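Sensor protein (Shewanella oneidensis, PDB 3LIC) probably senses an extracellular signal through tandem PDC-fold domains and passes it across the membrane to a cytoplasmic histidine kinase and response-regulator portion. Local coordinates at residues Arg65-Pro70 against Ser99-Leu104; Gly130-Ala135 against Leu252-Val257. All blocks are in the same frame, centred on the assembly; numbering follows the deposited sequence.

Contact 1: Arg65-Pro70 against Ser99-Leu104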
ATOM      1  N   ARG A  65       8.847  13.983  10.265  1.00 15.06           N
ATOM      2  CA  ARG A  65       7.757  12.981  10.286  1.00 14.91           C
ATOM      3  C   ARG A  65       8.203  11.676   9.685  1.00 15.27           C
ATOM      4  O   ARG A  65       7.864  10.601  10.198  1.00 17.85           O
ATOM      5  CB  ARG A  65       6.489  13.595   9.621  1.00 14.32           C
ATOM      6  CG  ARG A  65       5.754  12.716   8.608  1.00 21.94           C
ATOM      7  CD  ARG A  65       4.369  13.421   8.112  1.00 26.68           C
ATOM      8  NE  ARG A  65       3.389  12.489   7.591  0.50 21.12           N
ATOM      9  CZ  ARG A  65       2.281  12.237   8.247  0.50 24.78           C
ATOM     10  NH1 ARG A  65       2.070  12.896   9.380  0.50 28.52           N
ATOM     11  NH2 ARG A  65       1.408  11.345   7.804  0.50 24.76           N
ATOM     12  N   ILE A  66       8.946  11.691   8.587  1.00 14.69           N
ATOM     13  CA  ILE A  66       9.401  10.416   8.028  1.00 15.08           C
ATOM     14  C   ILE A  66      10.497   9.830   8.954  1.00 17.02           C
ATOM     15  O   ILE A  66      10.533   8.625   9.286  1.00 15.17           O
ATOM     16  CB  ILE A  66       9.910  10.692   6.544  1.00 16.35           C
ATOM     17  CG1 ILE A  66       8.654  10.922   5.689  1.00 14.62           C
ATOM     18  CG2 ILE A  66      10.768   9.553   5.933  1.00 12.36           C
ATOM     19  CD1 ILE A  66       7.652   9.730   5.845  1.00 15.84           C
ATOM     20  N   GLN A  67      11.396  10.710   9.393  1.00 17.72           N
ATOM     21  CA  GLN A  67      12.457  10.301  10.292  1.00 19.91           C
ATOM     22  C   GLN A  67      11.895   9.652  11.574  1.00 19.22           C
ATOM     23  O   GLN A  67      12.396   8.636  12.052  1.00 17.98           O
ATOM     24  CB  GLN A  67      13.304  11.526  10.627  1.00 20.69           C
ATOM     25  CG  GLN A  67      14.697  11.200  11.104  1.00 28.93           C
ATOM     26  CD  GLN A  67      15.678  12.381  10.869  1.00 34.93           C
ATOM     27  OE1 GLN A  67      16.873  12.172  10.736  1.00 40.42           O
ATOM     28  NE2 GLN A  67      15.168  13.597  10.825  1.00 37.31           N
ATOM     29  N   ARG A  68      10.807  10.203  12.085  1.00 19.60           N
ATOM     30  CA  ARG A  68      10.182   9.644  13.292  1.00 21.00           C
ATOM     31  C   ARG A  68       9.261   8.432  13.100  1.00 20.32           C
ATOM     32  O   ARG A  68       8.908   7.783  14.080  1.00 20.66           O
ATOM     33  CB  ARG A  68       9.519  10.781  14.116  1.00 22.07           C
ATOM     34  CG  ARG A  68      10.632  11.818  14.456  1.00 26.88           C
ATOM     35  CD  ARG A  68      10.465  12.694  15.691  1.00 35.67           C
ATOM     36  NE  ARG A  68       9.894  13.975  15.312  1.00 44.42           N
ATOM     37  CZ  ARG A  68      10.420  15.185  15.519  1.00 42.39           C
ATOM     38  NH1 ARG A  68       9.742  16.253  15.097  1.00 42.82           N
ATOM     39  NH2 ARG A  68      11.574  15.344  16.148  1.00 40.69           N
ATOM     40  N   ASN A  69       8.870   8.123  11.861  1.00 18.65           N
ATOM     41  CA  ASN A  69       8.041   6.944  11.590  1.00 17.57           C
ATOM     42  C   ASN A  69       8.722   6.009  10.641  1.00 17.45           C
ATOM     43  O   ASN A  69       8.575   6.150   9.435  1.00 17.07           O
ATOM     44  CB  ASN A  69       6.672   7.353  11.050  1.00 16.41           C
ATOM     45  CG  ASN A  69       5.915   8.213  12.036  1.00 17.59           C
ATOM     46  OD1 ASN A  69       5.909   9.442  11.965  1.00 16.20           O
ATOM     47  ND2 ASN A  69       5.311   7.580  12.975  1.00 20.54           N
ATOM     48  N   PRO A  70       9.491   5.055  11.180  1.00 18.38           N
ATOM     49  CA  PRO A  70      10.357   4.171  10.355  1.00 18.49           C
ATOM     50  C   PRO A  70       9.594   3.412   9.265  1.00 19.45           C
ATOM     51  O   PRO A  70      10.188   3.106   8.222  1.00 20.22           O
ATOM     52  CB  PRO A  70      10.905   3.148  11.368  1.00 18.58           C
ATOM     53  CG  PRO A  70      10.969   3.984  12.737  1.00 20.09           C
ATOM     54  CD  PRO A  70       9.674   4.857  12.644  1.00 18.08           C
ATOM     55  N   SER A  99      20.282   6.204   2.194  1.00 24.85           N
ATOM     56  CA  SER A  99      21.383   6.839   2.970  1.00 24.91           C
ATOM     57  C   SER A  99      20.958   8.109   3.739  1.00 24.30           C
ATOM     58  O   SER A  99      21.731   8.732   4.494  1.00 24.25           O
ATOM     59  CB  SER A  99      22.602   7.082   2.058  1.00 23.75           C
ATOM     60  OG  SER A  99      22.357   8.225   1.247  1.00 25.68           O
ATOM     61  N   GLY A 100      19.693   8.465   3.574  1.00 24.36           N
ATOM     62  CA  GLY A 100      19.212   9.728   4.071  1.00 21.59           C
ATOM     63  C   GLY A 100      17.756   9.877   3.735  1.00 20.38           C
ATOM     64  O   GLY A 100      16.995   8.879   3.648  1.00 20.15           O
ATOM     65  N   PHE A 101      17.402  11.141   3.517  1.00 18.23           N
ATOM     66  CA  PHE A 101      16.082  11.575   3.235  1.00 17.55           C
ATOM     67  C   PHE A 101      16.277  12.567   2.140  1.00 18.69           C
ATOM     68  O   PHE A 101      17.094  13.503   2.250  1.00 19.42           O
ATOM     69  CB  PHE A 101      15.461  12.202   4.500  1.00 17.28           C
ATOM     70  CG  PHE A 101      15.467  11.265   5.644  1.00 17.82           C
ATOM     71  CD1 PHE A 101      14.525  10.257   5.730  1.00 16.19           C
ATOM     72  CD2 PHE A 101      16.475  11.326   6.604  1.00 20.92           C
ATOM     73  CE1 PHE A 101      14.545   9.360   6.791  1.00 19.92           C
ATOM     74  CE2 PHE A 101      16.533  10.366   7.684  1.00 22.05           C
ATOM     75  CZ  PHE A 101      15.578   9.384   7.758  1.00 18.30           C
ATOM     76  N   ASN A 102      15.590  12.323   1.039  1.00 17.62           N
ATOM     77  CA  ASN A 102      15.717  13.165  -0.136  1.00 17.21           C
ATOM     78  C   ASN A 102      14.532  14.053  -0.128  1.00 16.48           C
ATOM     79  O   ASN A 102      13.500  13.659   0.367  1.00 18.25           O
ATOM     80  CB  ASN A 102      15.683  12.291  -1.406  1.00 15.29           C
ATOM     81  CG  ASN A 102      17.033  11.520  -1.594  1.00 23.20           C
ATOM     82  OD1 ASN A 102      17.987  11.746  -0.826  1.00 25.20           O
ATOM     83  ND2 ASN A 102      17.117  10.653  -2.593  1.00 14.76           N
ATOM     84  N   TYR A 103      14.646  15.217  -0.726  1.00 16.74           N
ATOM     85  CA  TYR A 103      13.561  16.123  -0.825  1.00 17.35           C
ATOM     86  C   TYR A 103      13.387  16.596  -2.298  1.00 19.30           C
ATOM     87  O   TYR A 103      14.396  16.798  -3.027  1.00 21.23           O
ATOM     88  CB  TYR A 103      13.804  17.321   0.063  1.00 15.48           C
ATOM     89  CG  TYR A 103      12.857  18.457  -0.314  1.00 16.57           C
ATOM     90  CD1 TYR A 103      11.564  18.526   0.214  1.00 14.71           C
ATOM     91  CD2 TYR A 103      13.248  19.450  -1.231  1.00 17.14           C
ATOM     92  CE1 TYR A 103      10.658  19.553  -0.172  1.00 16.20           C
ATOM     93  CE2 TYR A 103      12.367  20.504  -1.573  1.00 20.25           C
ATOM     94  CZ  TYR A 103      11.065  20.531  -1.020  1.00 18.28           C
ATOM     95  OH  TYR A 103      10.195  21.542  -1.403  1.00 21.38           O
ATOM     96  N   LEU A 104      12.143  16.753  -2.763  1.00 18.20           N
ATOM     97  CA  LEU A 104      11.931  17.508  -3.984  1.00 18.72           C
ATOM     98  C   LEU A 104      10.562  18.111  -3.922  1.00 18.82           C
ATOM     99  O   LEU A 104       9.663  17.562  -3.255  1.00 20.23           O
ATOM    100  CB  LEU A 104      12.064  16.666  -5.273  1.00 19.18           C
ATOM    101  CG  LEU A 104      11.019  15.603  -5.605  1.00 22.14           C
ATOM    102  CD1 LEU A 104      10.974  15.268  -7.130  1.00 23.09           C
ATOM    103  CD2 LEU A 104      11.403  14.405  -4.797  1.00 23.39           C
TER
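The ring of F101 reaches across to the last turn of helix 55-68, meeting I66 along CD1 and CE1 and Q67 along CZ and CE2. The I66 side is the buried, wholly apolar part of the contact. I66 sets its CG2 methyl 3.8 Å from F101 CD1, with F101 CE1 almost as near, the methyl coming at the ring obliquely; the two side chains run antiparallel, alongside one another. A chi1 of -74° sets CG1 of I66 beside the backbone N and leaves CG2 anti to it, so CG2 is the branch turned to the ring while the CG1 arm leads away. Q67 makes the solvent-facing part, exposed although no more distant. Its chain runs out extended beyond CG and lies transverse to F101, laying CG 3.9 Å from F101 CZ. Farther along, OE1 comes obliquely to within 3.6 Å of the ring carbon CE2 of F101, the amide plane turned 58° from the ring. With three side chains involved, the joint is small, about 140 Å². F101 lies on strand 101-105, an edge strand of the six-stranded antiparallel sheet of the first PDC domain, and its side chain also touches R96 on the adjoining strand 92-96. I66 also packs on F72, in the loop after the helix, and R65 faces helix 2-46, so the end of helix 55-68 sits between that long helix and the sheet's outermost strand.

Contact 2: Gly130-Ala135 against Leu252-Val257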
ATOM      1  N   GLY A 130     -10.196  10.656   2.983  1.00 23.47           N
ATOM      2  CA  GLY A 130      -8.986   9.887   2.726  1.00 20.50           C
ATOM      3  C   GLY A 130      -9.166   8.689   1.805  1.00 18.26           C
ATOM      4  O   GLY A 130     -10.239   8.108   1.708  1.00 17.67           O
ATOM      5  N   TYR A 131      -8.098   8.309   1.120  1.00 17.37           N
ATOM      6  CA  TYR A 131      -8.187   7.432  -0.016  1.00 15.33           C
ATOM      7  C   TYR A 131      -6.857   6.643  -0.184  1.00 14.46           C
ATOM      8  O   TYR A 131      -5.797   7.285  -0.218  1.00 13.65           O
ATOM      9  CB  TYR A 131      -8.393   8.395  -1.225  1.00 17.38           C
ATOM     10  CG  TYR A 131      -8.186   7.664  -2.491  1.00 22.89           C
ATOM     11  CD1 TYR A 131      -9.191   6.771  -2.930  1.00 29.21           C
ATOM     12  CD2 TYR A 131      -7.024   7.778  -3.229  1.00 24.30           C
ATOM     13  CE1 TYR A 131      -9.099   6.011  -4.092  1.00 30.25           C
ATOM     14  CE2 TYR A 131      -6.891   6.967  -4.442  1.00 33.47           C
ATOM     15  CZ  TYR A 131      -7.976   6.087  -4.833  1.00 34.93           C
ATOM     16  OH  TYR A 131      -8.014   5.292  -5.951  1.00 40.39           O
ATOM     17  N   TRP A 132      -6.859   5.302  -0.351  1.00 12.99           N
ATOM     18  CA  TRP A 132      -5.650   4.589  -0.769  1.00 14.13           C
ATOM     19  C   TRP A 132      -5.527   4.539  -2.276  1.00 15.29           C
ATOM     20  O   TRP A 132      -6.505   4.271  -2.932  1.00 17.63           O
ATOM     21  CB  TRP A 132      -5.641   3.141  -0.295  1.00 13.67           C
ATOM     22  CG  TRP A 132      -5.248   3.031   1.107  1.00 16.60           C
ATOM     23  CD1 TRP A 132      -6.085   2.843   2.163  1.00 15.95           C
ATOM     24  CD2 TRP A 132      -3.906   3.118   1.655  1.00 15.18           C
ATOM     25  NE1 TRP A 132      -5.362   2.821   3.335  1.00 16.47           N
ATOM     26  CE2 TRP A 132      -4.024   2.959   3.056  1.00 14.30           C
ATOM     27  CE3 TRP A 132      -2.627   3.332   1.097  1.00 15.31           C
ATOM     28  CZ2 TRP A 132      -2.910   3.027   3.934  1.00 13.72           C
ATOM     29  CZ3 TRP A 132      -1.478   3.342   1.971  1.00 12.26           C
ATOM     30  CH2 TRP A 132      -1.642   3.218   3.367  1.00 13.64           C
ATOM     31  N   SER A 133      -4.353   4.763  -2.856  1.00 15.22           N
ATOM     32  CA  SER A 133      -4.215   4.569  -4.321  1.00 16.03           C
ATOM     33  C   SER A 133      -3.973   3.067  -4.639  1.00 17.63           C
ATOM     34  O   SER A 133      -3.623   2.255  -3.727  1.00 18.20           O
ATOM     35  CB  SER A 133      -2.993   5.339  -4.783  1.00 15.98           C
ATOM     36  OG  SER A 133      -1.869   4.651  -4.207  1.00 17.09           O
ATOM     37  N   LYS A 134      -4.117   2.689  -5.904  1.00 17.73           N
ATOM     38  CA  LYS A 134      -3.664   1.390  -6.360  1.00 20.05           C
ATOM     39  C   LYS A 134      -2.096   1.426  -6.304  1.00 20.24           C
ATOM     40  O   LYS A 134      -1.472   2.523  -6.137  1.00 20.11           O
ATOM     41  CB  LYS A 134      -4.137   1.150  -7.828  1.00 20.37           C
ATOM     42  CG  LYS A 134      -3.486   2.115  -8.873  1.00 24.98           C
ATOM     43  CD  LYS A 134      -4.257   2.184 -10.231  1.00 31.08           C
ATOM     44  CE  LYS A 134      -3.328   1.948 -11.428  1.00 33.28           C
ATOM     45  NZ  LYS A 134      -2.030   2.684 -11.235  1.00 38.66           N
ATOM     46  N   ALA A 135      -1.478   0.275  -6.490  1.00 18.76           N
ATOM     47  CA  ALA A 135      -0.019   0.189  -6.548  1.00 18.54           C
ATOM     48  C   ALA A 135       0.516   0.905  -7.789  1.00 18.58           C
ATOM     49  O   ALA A 135      -0.010   0.733  -8.894  1.00 17.76           O
ATOM     50  CB  ALA A 135       0.438  -1.268  -6.545  1.00 17.67           C
ATOM     51  N   LEU A 252     -10.981  -2.532   5.750  1.00 24.21           N
ATOM     52  CA  LEU A 252     -10.520  -2.322   4.401  1.00 23.40           C
ATOM     53  C   LEU A 252     -10.880  -3.483   3.499  1.00 22.40           C
ATOM     54  O   LEU A 252     -11.197  -3.287   2.326  1.00 23.11           O
ATOM     55  CB  LEU A 252      -8.995  -2.091   4.410  1.00 24.06           C
ATOM     56  CG  LEU A 252      -8.516  -0.785   5.064  1.00 24.02           C
ATOM     57  CD1 LEU A 252      -7.097  -0.993   5.491  1.00 24.04           C
ATOM     58  CD2 LEU A 252      -8.652   0.477   4.145  1.00 20.24           C
ATOM     59  N   LYS A 253     -10.838  -4.692   4.049  1.00 22.91           N
ATOM     60  CA  LYS A 253     -11.232  -5.895   3.321  1.00 23.02           C
ATOM     61  C   LYS A 253     -10.193  -6.189   2.277  1.00 22.45           C
ATOM     62  O   LYS A 253     -10.447  -6.888   1.300  1.00 22.15           O
ATOM     63  CB  LYS A 253     -12.591  -5.679   2.658  1.00 24.25           C
ATOM     64  CG  LYS A 253     -13.690  -5.708   3.682  1.00 28.31           C
ATOM     65  CD  LYS A 253     -14.661  -4.608   3.371  1.00 36.37           C
ATOM     66  CE  LYS A 253     -15.973  -4.923   4.043  1.00 39.57           C
ATOM     67  NZ  LYS A 253     -16.201  -6.367   3.709  1.00 44.48           N
ATOM     68  N   TRP A 254      -9.005  -5.627   2.453  1.00 21.62           N
ATOM     69  CA  TRP A 254      -7.900  -6.196   1.731  1.00 20.93           C
ATOM     70  C   TRP A 254      -7.694  -7.627   2.256  1.00 21.11           C
ATOM     71  O   TRP A 254      -8.137  -7.953   3.407  1.00 19.08           O
ATOM     72  CB  TRP A 254      -6.638  -5.375   1.936  1.00 20.00           C
ATOM     73  CG  TRP A 254      -6.746  -3.984   1.441  1.00 19.85           C
ATOM     74  CD1 TRP A 254      -7.896  -3.298   1.079  1.00 18.82           C
ATOM     75  CD2 TRP A 254      -5.660  -3.051   1.295  1.00 16.78           C
ATOM     76  NE1 TRP A 254      -7.562  -2.018   0.700  1.00 17.77           N
ATOM     77  CE2 TRP A 254      -6.205  -1.846   0.826  1.00 18.01           C
ATOM     78  CE3 TRP A 254      -4.280  -3.149   1.472  1.00 19.25           C
ATOM     79  CZ2 TRP A 254      -5.425  -0.732   0.584  1.00 22.34           C
ATOM     80  CZ3 TRP A 254      -3.508  -2.046   1.222  1.00 21.57           C
ATOM     81  CH2 TRP A 254      -4.079  -0.852   0.795  1.00 23.25           C
ATOM     82  N   ARG A 255      -7.040  -8.442   1.395  1.00 20.48           N
ATOM     83  CA  ARG A 255      -6.615  -9.813   1.699  1.00 21.11           C
ATOM     84  C   ARG A 255      -5.088 -10.041   1.774  1.00 20.78           C
ATOM     85  O   ARG A 255      -4.312  -9.533   0.962  1.00 20.95           O
ATOM     86  CB  ARG A 255      -7.162 -10.790   0.666  1.00 21.42           C
ATOM     87  CG  ARG A 255      -8.500 -11.468   1.048  1.00 23.43           C
ATOM     88  CD  ARG A 255      -9.668 -10.510   0.969  1.00 25.84           C
ATOM     89  NE  ARG A 255      -9.717  -9.728  -0.272  1.00 26.50           N
ATOM     90  CZ  ARG A 255     -10.191 -10.165  -1.434  1.00 28.29           C
ATOM     91  NH1 ARG A 255     -10.627 -11.406  -1.555  1.00 26.27           N
ATOM     92  NH2 ARG A 255     -10.200  -9.347  -2.490  1.00 26.97           N
ATOM     93  N   VAL A 256      -4.670 -10.884   2.705  1.00 20.36           N
ATOM     94  CA  VAL A 256      -3.307 -11.306   2.727  1.00 19.25           C
ATOM     95  C   VAL A 256      -3.385 -12.750   2.396  1.00 19.45           C
ATOM     96  O   VAL A 256      -4.193 -13.466   2.988  1.00 19.51           O
ATOM     97  CB  VAL A 256      -2.720 -11.138   4.119  1.00 19.90           C
ATOM     98  CG1 VAL A 256      -1.413 -11.916   4.244  1.00 16.55           C
ATOM     99  CG2 VAL A 256      -2.495  -9.622   4.386  1.00 19.78           C
ATOM    100  N   VAL A 257      -2.582 -13.177   1.429  1.00 19.10           N
ATOM    101  CA  VAL A 257      -2.504 -14.587   1.077  1.00 19.83           C
ATOM    102  C   VAL A 257      -1.112 -15.128   1.410  1.00 20.20           C
ATOM    103  O   VAL A 257      -0.123 -14.591   0.936  1.00 19.91           O
ATOM    104  CB  VAL A 257      -2.717 -14.782  -0.435  1.00 20.03           C
ATOM    105  CG1 VAL A 257      -2.704 -16.296  -0.801  1.00 20.97           C
ATOM    106  CG2 VAL A 257      -4.003 -14.080  -0.892  1.00 20.05           C
TER
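W254 drives the rim of its indole against a face of W132, an edge-to-face pair in which the two side chains stand roughly perpendicular. The six-membered ring of W254 meets the five-membered ring of W132, with centroids 5.0 Å apart and planes at 67°. The leading atoms are CZ2 and CH2 of W254: CZ2 comes 3.8 Å from W132 CG, while CH2 lies 4.1 Å from W132 CD2, above the plane but offset toward the rim. Seen from W254, W132 CB lies at its edge and in its plane, 4.0 Å from CZ2, so the incoming edge spans the junction between the side-chain stem and the indole. In W254, CG is anti to the carbonyl carbon (chi1 -62°), a setting that sends the long indole out toward W132 from the loop preceding strand 255-261. L252 adds an apolar touch from the same loop: its CD2 methyl approaches W132 obliquely, 4.0 Å from CD1, and its side chain too lies athwart that of W132. The contact is carried by these three side chains, and the backbones stay well apart, the closest CA atoms, those of W132 and L252, being 9.9 Å from each other. Helix 2-46 lies alongside, L29 touching both tryptophans, and I147 of strand 145-153 also meets both. W132 sits on the edge strand of the six-stranded sheet, whereas W254 leads into a central strand of the five-stranded one. The aromatic pair thus bridges the two antiparallel sheets, an interdomain joint consistent with the tandem PDC arrangement of this sensor family, in which two such domains are strung along a long N-terminal helix.

How the contacts relate
From the N terminus, the chain runs through the long helix 2-46 and then helix 55-68, whose end enters contact 1. That contact closes a short loop of 28 residues holding strands 74-79 and 92-96, and it is complete before contact 2 opens, so the two lie in series, neither nesting nor crossing. Contact 2 closes a far longer loop, 116 residues, from strand 131-137 to the loop leading into strand 255-261. The two involve opposite edges of the six-stranded sheet: contact 1 ties strand 101-105 to a helix of the same domain, contact 2 links strand 131-137 to the five-stranded sheet. Their centres are 24 Å apart.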